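Apical membrane antigen 1-like protein, soluble form (PDB 3ZLE) may take part in host cell invasion by the Toxoplasma sporozoite, here represented by the conserved ectoplasmic region of this AMA1 family member. Local coordinates at residues 22-32 against 296-304; 253-261 against 334-344. One frame throughout, in Å; residues are numbered along the deposited sequence.

Contact 1. Residues 22-32 against 296-304; sequences FNIPQVHGSGI and SGGFGANWA
W303 and F22 are joined by a single polar link: the indole NE1 donates to F22 O at 2.8 Å, and the bond lies in both the ring plane and the carbonyl plane, although its N-H···O angle of 147° is bent. The apolar contacts fall on two aromatic rings. Over the centre of the F299 ring sits P25, its CB 3.7 Å from the ring centroid, a CH-pi contact in which proline and phenylalanine cross at about a right angle. I24 puts CD1 over the rim of one indole face, where CB of N302 also lies, while CD of P25 stays at the indole edge. These side chains tie the short helix 24-27 to the chain leading into strand 303-308, at a classic beta bulge where N302 and W303 both face F320. Backbone meets backbone at the type I' turn 296-299, with G29 CA and G297 O 3.3 Å apart in a CA-H···O contact. With chi1 of 63°, S296 OG sits between its own N and carbonyl carbon, accepts from G298 N in an ST turn and is also hydrogen-bonded to D269 OD1. N302 ND2 reaches back to G298 O at 2.9 Å, and its OD1 accepts from A267 N; I32 CD1 packs 3.6 Å from that same OD1.

Contact 2. Residues 253-261 against 334-344; sequences KEECWKRVF and VAYTALGSSTE
W257 and Y336 meet because their first torsions turn the two side chains toward each other across the helix-strand interface: the indole CG is anti to the backbone N (chi1 168°), and the phenol CG is anti to its carbonyl carbon (chi1 -74°). The side chains cross at about a right angle. CB of W257 lies over one face of the Y336 ring, 3.8 Å from its centroid, and V334 CG1, from two residues earlier on the same strand, lies over the opposite face, sandwiching the phenol. The two aromatic rings themselves meet obliquely. The indole is fixed in turn by the loop that follows the strand. NE1 donates to G340 O at 3.1 Å; the bond is nearly straight and stays in the ring plane, but the donor stands above the carbonyl plane. S342 CB lies over one indole face in a CH-pi contact, 3.9 Å from the centroid of the five-membered ring. G340 O also accepts from K191, which gives this carbonyl a second, charged donor. At the start of the helix, K253 crosses the phenol at about a right angle at its hydroxyl edge, with CG 3.1 Å from Y336 OH, and its extended chain carries NZ to the syn lone pair of E344 OE2 at 2.8 Å, a salt bridge. At the other end, F261 CD1 approaches A338 O. The helical segment 253-261 runs at 29° to residues 334-337 of the sheet's outermost strand, the axes approaching to 7.8 Å, while the C256-C317 disulfide fastens helix 253-262 to strand 315-320 and V260 packs on A304 of strand 303-308.

How the contacts relate
The two contacts show how segments distant in sequence converge on one sheet. Their centres lie about 14 Å apart, and their segments alternate along the chain: 22-32, 253-261, 296-304, then 334-344. Strands 303-308 and 333-337 are antiparallel neighbours in the four-stranded sheet, and probable backbone hydrogen bonds from A338 N to N302 O and from Y336 N to A304 O join contact 1 directly to contact 2. A304 CB also packs against V260, and I32 touches F261, bringing helix 253-262 up to both. All four segments lie in the AMA1 family region. Segment 22-32 reaches the sheet through W303 and T337, and the disulfide-bonded helix packs on the same sheet through A304.

Contact 1. Residues 22-32 against 296-304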
loop_
_atom_site.group_PDB
_atom_site.type_symbol
_atom_site.label_atom_id
_atom_site.label_comp_id
_atom_site.label_asym_id
_atom_site.label_seq_id
_atom_site.Cartn_x
_atom_site.Cartn_y
_atom_site.Cartn_z
ATOM N N PHE A 22 -7.467 -8.652 -5.307
ATOM C CA PHE A 22 -7.538 -8.458 -3.853
ATOM C C PHE A 22 -6.862 -9.595 -3.099
ATOM O O PHE A 22 -6.860 -9.642 -1.850
ATOM C CB PHE A 22 -9.020 -8.188 -3.413
ATOM C CG PHE A 22 -9.624 -6.987 -4.092
ATOM C CD1 PHE A 22 -9.345 -5.721 -3.632
ATOM C CD2 PHE A 22 -10.282 -7.117 -5.324
ATOM C CE1 PHE A 22 -9.760 -4.589 -4.313
ATOM C CE2 PHE A 22 -10.756 -6.011 -5.985
ATOM C CZ PHE A 22 -10.440 -4.726 -5.516
ATOM N N ASN A 23 -6.230 -10.497 -3.850
ATOM C CA ASN A 23 -5.400 -11.530 -3.226
ATOM C C ASN A 23 -4.003 -11.018 -2.991
ATOM O O ASN A 23 -3.077 -11.296 -3.752
ATOM C CB ASN A 23 -5.343 -12.754 -4.081
ATOM C CG ASN A 23 -4.585 -13.861 -3.426
ATOM O OD1 ASN A 23 -3.952 -13.675 -2.380
ATOM N ND2 ASN A 23 -4.675 -15.036 -4.000
ATOM N N ILE A 24 -3.895 -10.187 -1.978
ATOM C CA ILE A 24 -2.700 -9.401 -1.684
ATOM C C ILE A 24 -1.367 -10.188 -1.460
ATOM O O ILE A 24 -0.287 -9.739 -1.901
ATOM C CB ILE A 24 -3.021 -8.451 -0.508
ATOM C CG1 ILE A 24 -3.947 -7.316 -1.029
ATOM C CG2 ILE A 24 -1.750 -7.875 0.115
ATOM C CD1 ILE A 24 -4.203 -6.217 0.004
ATOM N N PRO A 25 -1.401 -11.286 -0.666
ATOM C CA PRO A 25 -0.151 -12.062 -0.531
ATOM C C PRO A 25 0.305 -12.569 -1.865
ATOM O O PRO A 25 1.492 -12.626 -2.124
ATOM C CB PRO A 25 -0.571 -13.263 0.333
ATOM C CG PRO A 25 -1.832 -12.821 1.038
ATOM C CD PRO A 25 -2.522 -11.892 0.078
ATOM N N GLN A 26 -0.630 -13.001 -2.705
ATOM C CA GLN A 26 -0.264 -13.382 -4.038
ATOM C C GLN A 26 0.241 -12.208 -4.904
ATOM O O GLN A 26 1.328 -12.289 -5.467
ATOM C CB GLN A 26 -1.402 -14.100 -4.708
ATOM C CG GLN A 26 -1.059 -14.615 -6.096
ATOM C CD GLN A 26 -1.949 -15.772 -6.479
ATOM O OE1 GLN A 26 -2.358 -16.551 -5.625
ATOM N NE2 GLN A 26 -2.328 -15.839 -7.755
ATOM N N VAL A 27 -0.555 -11.146 -5.070
ATOM C CA VAL A 27 -0.193 -10.123 -6.095
ATOM C C VAL A 27 0.847 -9.115 -5.538
ATOM O O VAL A 27 1.668 -8.626 -6.259
ATOM C CB VAL A 27 -1.412 -9.351 -6.679
ATOM C CG1 VAL A 27 -2.444 -10.299 -7.290
ATOM C CG2 VAL A 27 -2.064 -8.468 -5.618
ATOM N N HIS A 28 0.844 -8.870 -4.249
ATOM C CA HIS A 28 1.848 -7.981 -3.699
ATOM C C HIS A 28 3.076 -8.720 -3.126
ATOM O O HIS A 28 4.203 -8.420 -3.519
ATOM C CB HIS A 28 1.219 -7.039 -2.667
ATOM C CG HIS A 28 2.143 -5.999 -2.134
ATOM N ND1 HIS A 28 2.753 -5.049 -2.932
ATOM C CD2 HIS A 28 2.590 -5.779 -0.862
ATOM C CE1 HIS A 28 3.524 -4.284 -2.170
ATOM N NE2 HIS A 28 3.423 -4.699 -0.909
ATOM N N GLY A 29 2.839 -9.676 -2.215
ATOM C CA GLY A 29 3.863 -10.658 -1.794
ATOM C C GLY A 29 4.931 -10.114 -0.845
ATOM O O GLY A 29 5.956 -10.751 -0.600
ATOM N N SER A 30 4.657 -8.967 -0.253
ATOM C CA SER A 30 5.610 -8.349 0.651
ATOM C C SER A 30 4.871 -7.472 1.635
ATOM O O SER A 30 3.657 -7.444 1.629
ATOM C CB SER A 30 6.653 -7.587 -0.118
ATOM O OG SER A 30 7.744 -7.272 0.723
ATOM N N GLY A 31 5.591 -6.892 2.596
ATOM C CA GLY A 31 4.949 -6.025 3.573
ATOM C C GLY A 31 4.363 -4.791 2.890
ATOM O O GLY A 31 4.776 -4.420 1.766
ATOM N N ILE A 32 3.426 -4.138 3.584
ATOM C CA ILE A 32 2.698 -2.981 3.035
ATOM C C ILE A 32 3.019 -1.755 3.879
ATOM O O ILE A 32 3.633 -0.794 3.381
ATOM C CB ILE A 32 1.180 -3.243 3.020
ATOM C CG1 ILE A 32 0.875 -4.511 2.190
ATOM C CG2 ILE A 32 0.430 -2.034 2.489
ATOM C CD1 ILE A 32 -0.481 -5.112 2.461
ATOM N N SER A 296 6.612 -10.676 6.207
ATOM C CA SER A 296 5.177 -10.948 6.170
ATOM C C SER A 296 4.796 -11.720 4.898
ATOM O O SER A 296 3.860 -12.486 4.901
ATOM C CB SER A 296 4.418 -9.629 6.212
ATOM O OG SER A 296 4.723 -8.858 5.047
ATOM N N GLY A 297 5.527 -11.546 3.823
ATOM C CA GLY A 297 5.035 -12.078 2.488
ATOM C C GLY A 297 3.716 -11.463 2.057
ATOM O O GLY A 297 3.051 -11.984 1.161
ATOM N N GLY A 298 3.314 -10.355 2.725
ATOM C CA GLY A 298 2.006 -9.758 2.487
ATOM C C GLY A 298 0.808 -10.439 3.128
ATOM O O GLY A 298 -0.334 -10.022 2.920
ATOM N N PHE A 299 1.054 -11.409 3.996
ATOM C CA PHE A 299 -0.010 -11.914 4.848
ATOM C C PHE A 299 -0.298 -10.939 6.003
ATOM O O PHE A 299 0.628 -10.393 6.629
ATOM C CB PHE A 299 0.347 -13.319 5.373
ATOM C CG PHE A 299 0.345 -14.390 4.296
ATOM C CD1 PHE A 299 -0.834 -15.060 3.947
ATOM C CD2 PHE A 299 1.511 -14.668 3.555
ATOM C CE1 PHE A 299 -0.861 -15.999 2.877
ATOM C CE2 PHE A 299 1.504 -15.651 2.531
ATOM C CZ PHE A 299 0.303 -16.310 2.189
ATOM N N GLY A 300 -1.572 -10.661 6.256
ATOM C CA GLY A 300 -1.899 -9.863 7.443
ATOM C C GLY A 300 -3.290 -9.240 7.346
ATOM O O GLY A 300 -4.053 -9.566 6.455
ATOM N N ALA A 301 -3.588 -8.292 8.233
ATOM C CA ALA A 301 -4.919 -7.694 8.284
ATOM C C ALA A 301 -4.912 -6.505 7.333
ATOM O O ALA A 301 -4.539 -5.410 7.734
ATOM C CB ALA A 301 -5.226 -7.236 9.704
ATOM N N ASN A 302 -5.145 -6.762 6.051
ATOM C CA ASN A 302 -4.814 -5.788 5.012
ATOM C C ASN A 302 -6.091 -5.219 4.358
ATOM O O ASN A 302 -6.001 -4.328 3.508
ATOM C CB ASN A 302 -3.981 -6.432 3.878
ATOM C CG ASN A 302 -2.788 -7.191 4.374
ATOM O OD1 ASN A 302 -2.041 -6.714 5.243
ATOM N ND2 ASN A 302 -2.486 -8.291 3.696
ATOM N N TRP A 303 -7.227 -5.857 4.630
ATOM C CA TRP A 303 -8.514 -5.462 4.069
ATOM C C TRP A 303 -9.419 -4.867 5.138
ATOM O O TRP A 303 -9.332 -5.255 6.284
ATOM C CB TRP A 303 -9.207 -6.652 3.461
ATOM C CG TRP A 303 -8.340 -7.456 2.470
ATOM C CD1 TRP A 303 -8.389 -7.389 1.108
ATOM C CD2 TRP A 303 -7.421 -8.533 2.790
ATOM N NE1 TRP A 303 -7.482 -8.289 0.557
ATOM C CE2 TRP A 303 -6.873 -8.991 1.571
ATOM C CE3 TRP A 303 -6.923 -9.060 3.991
ATOM C CZ2 TRP A 303 -5.885 -10.008 1.513
ATOM C CZ3 TRP A 303 -5.935 -10.044 3.937
ATOM C CH2 TRP A 303 -5.456 -10.534 2.695
ATOM N N ALA A 304 -10.258 -3.884 4.747
ATOM C CA ALA A 304 -11.221 -3.280 5.635
ATOM C C ALA A 304 -12.575 -3.133 4.956
ATOM O O ALA A 304 -12.660 -2.689 3.820
ATOM C CB ALA A 304 -10.734 -1.910 6.133
#

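Contact 2. Residues 253-261 against 334-344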
loop_
_atom_site.group_PDB
_atom_site.type_symbol
_atom_site.label_atom_id
_atom_site.label_comp_id
_atom_site.label_asym_id
_atom_site.label_seq_id
_atom_site.Cartn_x
_atom_site.Cartn_y
_atom_site.Cartn_z
ATOM N N LYS A 253 -15.437 7.339 6.112
ATOM C CA LYS A 253 -14.848 6.238 5.393
ATOM C C LYS A 253 -13.340 6.434 5.143
ATOM O O LYS A 253 -12.551 5.523 5.343
ATOM C CB LYS A 253 -15.626 6.002 4.096
ATOM C CG LYS A 253 -15.511 7.106 3.055
ATOM C CD LYS A 253 -16.624 6.917 2.021
ATOM C CE LYS A 253 -16.682 7.995 0.955
ATOM N NZ LYS A 253 -17.694 7.532 -0.072
ATOM N N GLU A 254 -12.935 7.682 5.033
ATOM C CA GLU A 254 -11.529 7.988 4.831
ATOM C C GLU A 254 -10.687 7.629 6.069
ATOM O O GLU A 254 -9.488 7.260 5.963
ATOM C CB GLU A 254 -11.367 9.478 4.503
ATOM C CG GLU A 254 -9.968 10.011 4.819
ATOM C CD GLU A 254 -9.764 11.471 4.394
ATOM O OE1 GLU A 254 -10.499 11.976 3.485
ATOM O OE2 GLU A 254 -8.851 12.115 4.976
ATOM N N GLU A 255 -11.297 7.782 7.241
ATOM C CA GLU A 255 -10.654 7.409 8.475
ATOM C C GLU A 255 -10.453 5.891 8.452
ATOM O O GLU A 255 -9.388 5.412 8.785
ATOM C CB GLU A 255 -11.508 7.860 9.690
ATOM C CG GLU A 255 -11.115 7.263 11.049
ATOM C CD GLU A 255 -11.820 7.955 12.236
ATOM O OE1 GLU A 255 -12.102 9.166 12.155
ATOM O OE2 GLU A 255 -12.088 7.292 13.254
ATOM N N CYS A 256 -11.443 5.158 7.969
ATOM C CA CYS A 256 -11.304 3.711 7.809
ATOM C C CYS A 256 -10.163 3.365 6.842
ATOM O O CYS A 256 -9.396 2.452 7.086
ATOM C CB CYS A 256 -12.615 3.074 7.340
ATOM S SG CYS A 256 -12.597 1.261 7.234
ATOM N N TRP A 257 -10.046 4.132 5.775
ATOM C CA TRP A 257 -9.024 3.901 4.779
ATOM C C TRP A 257 -7.612 4.085 5.372
ATOM O O TRP A 257 -6.716 3.301 5.121
ATOM C CB TRP A 257 -9.263 4.839 3.584
ATOM C CG TRP A 257 -8.104 4.898 2.604
ATOM C CD1 TRP A 257 -7.748 3.946 1.702
ATOM C CD2 TRP A 257 -7.149 5.969 2.462
ATOM N NE1 TRP A 257 -6.632 4.358 0.989
ATOM C CE2 TRP A 257 -6.252 5.595 1.432
ATOM C CE3 TRP A 257 -7.014 7.228 3.056
ATOM C CZ2 TRP A 257 -5.179 6.424 1.008
ATOM C CZ3 TRP A 257 -5.952 8.066 2.626
ATOM C CH2 TRP A 257 -5.099 7.681 1.566
ATOM N N LYS A 258 -7.452 5.092 6.213
ATOM C CA LYS A 258 -6.202 5.311 6.929
ATOM C C LYS A 258 -5.904 4.263 7.982
ATOM O O LYS A 258 -4.740 3.945 8.240
ATOM C CB LYS A 258 -6.226 6.662 7.580
ATOM C CG LYS A 258 -5.842 7.753 6.633
ATOM C CD LYS A 258 -5.978 9.113 7.270
ATOM C CE LYS A 258 -5.531 10.151 6.278
ATOM N NZ LYS A 258 -5.793 11.536 6.695
ATOM N N ARG A 259 -6.958 3.735 8.591
ATOM C CA ARG A 259 -6.818 2.839 9.708
ATOM C C ARG A 259 -6.288 1.496 9.279
ATOM O O ARG A 259 -5.505 0.883 9.992
ATOM C CB ARG A 259 -8.170 2.663 10.389
ATOM C CG ARG A 259 -8.126 1.889 11.686
ATOM C CD ARG A 259 -8.940 2.615 12.760
ATOM N NE ARG A 259 -10.317 2.170 12.829
ATOM C CZ ARG A 259 -11.347 2.950 13.203
ATOM N NH1 ARG A 259 -11.175 4.234 13.435
ATOM N NH2 ARG A 259 -12.548 2.433 13.338
ATOM N N VAL A 260 -6.819 0.967 8.184
ATOM C CA VAL A 260 -6.411 -0.329 7.730
ATOM C C VAL A 260 -4.918 -0.347 7.410
ATOM O O VAL A 260 -4.218 -1.310 7.722
ATOM C CB VAL A 260 -7.278 -0.757 6.542
ATOM C CG1 VAL A 260 -7.092 0.165 5.343
ATOM C CG2 VAL A 260 -7.141 -2.193 6.222
ATOM N N PHE A 261 -4.401 0.757 6.912
ATOM C CA PHE A 261 -3.006 0.814 6.539
ATOM C C PHE A 261 -2.150 0.857 7.805
ATOM O O PHE A 261 -1.082 0.246 7.871
ATOM C CB PHE A 261 -2.730 2.088 5.682
ATOM C CG PHE A 261 -1.266 2.313 5.404
ATOM C CD1 PHE A 261 -0.574 1.502 4.480
ATOM C CD2 PHE A 261 -0.548 3.218 6.157
ATOM C CE1 PHE A 261 0.746 1.709 4.215
ATOM C CE2 PHE A 261 0.806 3.430 5.890
ATOM C CZ PHE A 261 1.454 2.627 4.964
ATOM N N VAL A 334 -18.204 0.626 1.615
ATOM C CA VAL A 334 -16.928 0.728 0.829
ATOM C C VAL A 334 -15.902 -0.341 1.238
ATOM O O VAL A 334 -15.771 -0.687 2.421
ATOM C CB VAL A 334 -16.299 2.128 0.924
ATOM C CG1 VAL A 334 -15.111 2.259 -0.063
ATOM C CG2 VAL A 334 -17.342 3.209 0.608
ATOM N N ALA A 335 -15.211 -0.920 0.257
ATOM C CA ALA A 335 -14.173 -1.900 0.573
ATOM C C ALA A 335 -12.801 -1.356 0.289
ATOM O O ALA A 335 -12.493 -0.965 -0.852
ATOM C CB ALA A 335 -14.402 -3.198 -0.145
ATOM N N TYR A 336 -11.981 -1.302 1.332
ATOM C CA TYR A 336 -10.686 -0.645 1.262
ATOM C C TYR A 336 -9.539 -1.683 1.414
ATOM O O TYR A 336 -9.698 -2.717 2.110
ATOM C CB TYR A 336 -10.598 0.347 2.438
ATOM C CG TYR A 336 -11.426 1.592 2.256
ATOM C CD1 TYR A 336 -11.099 2.517 1.262
ATOM C CD2 TYR A 336 -12.522 1.865 3.085
ATOM C CE1 TYR A 336 -11.756 3.689 1.132
ATOM C CE2 TYR A 336 -13.233 3.069 2.957
ATOM C CZ TYR A 336 -12.828 3.977 1.977
ATOM O OH TYR A 336 -13.519 5.142 1.768
ATOM N N THR A 337 -8.349 -1.347 0.955
ATOM C CA THR A 337 -7.165 -2.118 1.436
ATOM C C THR A 337 -6.063 -1.246 1.937
ATOM O O THR A 337 -5.963 -0.053 1.594
ATOM C CB THR A 337 -6.588 -3.052 0.387
ATOM O OG1 THR A 337 -5.868 -2.293 -0.570
ATOM C CG2 THR A 337 -7.666 -3.875 -0.299
ATOM N N ALA A 338 -5.133 -1.854 2.637
ATOM C CA ALA A 338 -3.895 -1.151 2.939
ATOM C C ALA A 338 -3.086 -0.738 1.713
ATOM O O ALA A 338 -2.359 0.280 1.758
ATOM C CB ALA A 338 -3.054 -1.919 3.912
ATOM N N LEU A 339 -3.301 -1.400 0.595
ATOM C CA LEU A 339 -2.566 -0.966 -0.659
ATOM C C LEU A 339 -3.177 0.192 -1.417
ATOM O O LEU A 339 -2.448 1.061 -1.958
ATOM C CB LEU A 339 -2.379 -2.127 -1.598
ATOM C CG LEU A 339 -1.293 -3.067 -1.070
ATOM C CD1 LEU A 339 -1.426 -4.439 -1.685
ATOM C CD2 LEU A 339 0.063 -2.454 -1.369
ATOM N N GLY A 340 -4.508 0.148 -1.544
ATOM C CA GLY A 340 -5.216 1.000 -2.477
ATOM C C GLY A 340 -5.315 2.447 -2.068
ATOM O O GLY A 340 -4.855 2.832 -0.988
ATOM N N SER A 341 -5.817 3.259 -3.002
ATOM C CA SER A 341 -6.259 4.633 -2.743
ATOM C C SER A 341 -7.619 4.678 -2.073
ATOM O O SER A 341 -8.276 3.688 -1.962
ATOM C CB SER A 341 -6.368 5.412 -4.063
ATOM O OG SER A 341 -6.213 6.808 -3.811
ATOM N N SER A 342 -8.098 5.868 -1.765
ATOM C CA SER A 342 -9.469 6.006 -1.320
ATOM C C SER A 342 -10.364 6.352 -2.505
ATOM O O SER A 342 -11.566 6.376 -2.352
ATOM C CB SER A 342 -9.604 7.100 -0.236
ATOM O OG SER A 342 -9.168 8.349 -0.751
ATOM N N THR A 343 -9.779 6.596 -3.685
ATOM C CA THR A 343 -10.600 6.831 -4.862
ATOM C C THR A 343 -11.403 5.560 -5.088
ATOM O O THR A 343 -10.920 4.485 -4.785
ATOM C CB THR A 343 -9.766 7.169 -6.104
ATOM O OG1 THR A 343 -8.755 6.165 -6.312
ATOM C CG2 THR A 343 -9.130 8.528 -5.951
ATOM N N GLU A 344 -12.657 5.683 -5.521
ATOM C CA GLU A 344 -13.578 4.531 -5.576
ATOM C C GLU A 344 -13.974 4.068 -6.989
ATOM O O GLU A 344 -14.240 4.912 -7.861
ATOM C CB GLU A 344 -14.851 4.851 -4.778
ATOM C CG GLU A 344 -14.591 5.201 -3.300
ATOM C CD GLU A 344 -15.846 5.681 -2.596
ATOM O OE1 GLU A 344 -16.917 5.753 -3.249
ATOM O OE2 GLU A 344 -15.741 6.072 -1.443
HETATM O O HOH W 1 -4.991 2.146 3.048
#